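Local coordinates for monooxygenase (Agrobacterium tumefaciens, PDB 2I7G), which probably catalyses flavin-dependent oxygenation of an organic substrate, as a member of the luciferase-like monooxygenase family with a TIM-barrel fold, at residues B[30-34]-B[335-339]. Residues are numbered along the deposited sequence; the frame is centred on the assembly and turned at random.
Sequences ADVNP and AIGLM
Asp31 reaches across to Gly337 with its carboxylate and shows how one acidic side chain can join two loops with the help of solvent. CG anti to the carbonyl carbon (chi1 -47°) swings the carboxylate to Gly337 N, which donates to OD1 of Asp31 at 2.9 Å (N-H...O angle 152°) from above the carboxylate plane, 69° out of it; the same oxygen forms a salt bridge with Arg281. OD2 of Asp31 lies 3.7 Å from Ala335 O, a gap that water spans: one molecule donates to both, 2.7 Å each, and a second repeats the link with a weak bond to Ala335 O. A third water ties Asp31 O to Gly337 O. Gly337, at positive phi, is the second residue of a type II' turn from Ile336 to Met339, closed by the hydrogen bond from Met339 N to Ile336 O. Beyond it the contact is van der Waals: Leu338 lays methyl CD2 on the backbone of Asn33, 3.8 Å from its N. The contact thus links the loops after neighbouring parallel strands 23-28 and 329-333, the first and last of the barrel, where it closes, at the C-terminal rim that holds the active site in TIM barrels.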
ATOM      1  N   ALA B  30       5.727   6.608 -13.599  1.00 23.56           N
ATOM      2  CA  ALA B  30       5.996   7.714 -12.684  1.00 24.66           C
ATOM      3  C   ALA B  30       7.511   7.951 -12.606  1.00 23.94           C
ATOM      4  O   ALA B  30       8.130   7.881 -11.536  1.00 23.55           O
ATOM      5  CB  ALA B  30       5.396   7.420 -11.291  1.00 23.61           C
ATOM      6  N   ASP B  31       8.084   8.247 -13.769  1.00 23.80           N
ATOM      7  CA  ASP B  31       9.495   8.649 -13.942  1.00 24.92           C
ATOM      8  C   ASP B  31       9.795   9.906 -13.134  1.00 24.33           C
ATOM      9  O   ASP B  31       8.971  10.816 -13.041  1.00 23.97           O
ATOM     10  CB  ASP B  31       9.745   8.941 -15.437  1.00 26.02           C
ATOM     11  CG  ASP B  31       9.175   7.840 -16.374  1.00 29.68           C
ATOM     12  OD1 ASP B  31       9.881   7.454 -17.329  1.00 32.87           O
ATOM     13  OD2 ASP B  31       8.045   7.336 -16.162  1.00 36.54           O
ATOM     14  N   VAL B  32      10.996   9.945 -12.574  1.00 24.04           N
ATOM     15  CA  VAL B  32      11.546  11.124 -11.939  1.00 25.06           C
ATOM     16  C   VAL B  32      12.942  11.455 -12.507  1.00 25.59           C
ATOM     17  O   VAL B  32      13.608  10.626 -13.162  1.00 24.65           O
ATOM     18  CB  VAL B  32      11.618  10.975 -10.381  1.00 24.58           C
ATOM     19  CG1 VAL B  32      10.189  10.768  -9.814  1.00 26.08           C
ATOM     20  CG2 VAL B  32      12.535   9.808  -9.960  1.00 24.91           C
ATOM     21  N   ASN B  33      13.372  12.675 -12.235  1.00 27.16           N
ATOM     22  CA  ASN B  33      14.736  13.064 -12.511  1.00 28.33           C
ATOM     23  C   ASN B  33      15.674  12.278 -11.596  1.00 29.60           C
ATOM     24  O   ASN B  33      15.575  12.390 -10.371  1.00 29.25           O
ATOM     25  CB  ASN B  33      14.920  14.556 -12.307  1.00 28.17           C
ATOM     26  CG  ASN B  33      16.258  15.041 -12.849  1.00 30.29           C
ATOM     27  OD1 ASN B  33      17.209  14.259 -12.971  1.00 29.59           O
ATOM     28  ND2 ASN B  33      16.337  16.319 -13.181  1.00 30.05           N
ATOM     29  N   PRO B  34      16.577  11.475 -12.187  1.00 30.96           N
ATOM     30  CA  PRO B  34      17.494  10.692 -11.383  1.00 32.55           C
ATOM     31  C   PRO B  34      18.573  11.601 -10.768  1.00 33.36           C
ATOM     32  O   PRO B  34      19.281  11.161  -9.881  1.00 34.46           O
ATOM     33  CB  PRO B  34      18.128   9.744 -12.409  1.00 32.86           C
ATOM     34  CG  PRO B  34      18.095  10.507 -13.701  1.00 32.89           C
ATOM     35  CD  PRO B  34      16.818  11.314 -13.639  1.00 32.19           C
ATOM     36  N   ALA B 335       2.998   9.889 -19.972  1.00 25.33           N
ATOM     37  CA  ALA B 335       3.853  10.528 -18.942  1.00 26.03           C
ATOM     38  C   ALA B 335       5.125   9.675 -18.839  1.00 27.73           C
ATOM     39  O   ALA B 335       5.156   8.649 -18.117  1.00 28.43           O
ATOM     40  CB  ALA B 335       3.115  10.598 -17.612  1.00 26.89           C
ATOM     41  N   ILE B 336       6.126  10.066 -19.629  1.00 27.75           N
ATOM     42  CA  ILE B 336       7.407   9.331 -19.766  1.00 27.95           C
ATOM     43  C   ILE B 336       8.546  10.309 -19.508  1.00 29.12           C
ATOM     44  O   ILE B 336       8.418  11.496 -19.809  1.00 28.82           O
ATOM     45  CB  ILE B 336       7.517   8.731 -21.192  1.00 27.84           C
ATOM     46  CG1 ILE B 336       6.400   7.713 -21.424  1.00 27.52           C
ATOM     47  CG2 ILE B 336       8.867   8.023 -21.438  1.00 27.89           C
ATOM     48  CD1 ILE B 336       6.248   7.365 -22.872  1.00 28.25           C
ATOM     49  N   GLY B 337       9.654   9.826 -18.935  1.00 28.66           N
ATOM     50  CA  GLY B 337      10.825  10.666 -18.692  1.00 30.37           C
ATOM     51  C   GLY B 337      10.457  11.968 -17.973  1.00 29.70           C
ATOM     52  O   GLY B 337       9.730  11.968 -16.969  1.00 30.37           O
ATOM     53  N   LEU B 338      10.951  13.078 -18.488  1.00 28.32           N
ATOM     54  CA  LEU B 338      10.760  14.360 -17.838  1.00 29.00           C
ATOM     55  C   LEU B 338       9.718  15.206 -18.578  1.00 28.59           C
ATOM     56  O   LEU B 338       9.817  16.440 -18.584  1.00 28.87           O
ATOM     57  CB  LEU B 338      12.100  15.118 -17.729  1.00 28.78           C
ATOM     58  CG  LEU B 338      13.307  14.353 -17.122  1.00 30.14           C
ATOM     59  CD1 LEU B 338      14.533  15.251 -16.920  1.00 31.50           C
ATOM     60  CD2 LEU B 338      12.883  13.632 -15.831  1.00 32.65           C
HETATM   61  N   MSE B 339       8.734  14.551 -19.201  1.00 28.27           N
HETATM   62  CA  MSE B 339       7.624  15.306 -19.841  1.00 27.80           C
HETATM   63  C   MSE B 339       7.088  16.298 -18.815  1.00 27.77           C
HETATM   64  O   MSE B 339       6.780  15.907 -17.674  1.00 28.27           O
HETATM   65  CB  MSE B 339       6.456  14.410 -20.252  1.00 26.95           C
HETATM   66  CG  MSE B 339       6.634  13.582 -21.521  1.00 27.71           C
HETATM   67 SE   MSE B 339       6.875  14.801 -23.052  0.55 29.78          SE
HETATM   68  CE  MSE B 339       5.034  15.468 -23.161  1.00 30.95           C
TER
HETATM   69  O   HOH W   1       6.042   6.151 -17.598  1.00 23.02           O
HETATM   70  O   HOH W   2       9.262  13.261 -14.185  1.00 31.55           O
HETATM   71  O   HOH W   3       6.226   9.849 -15.771  1.00 32.66           O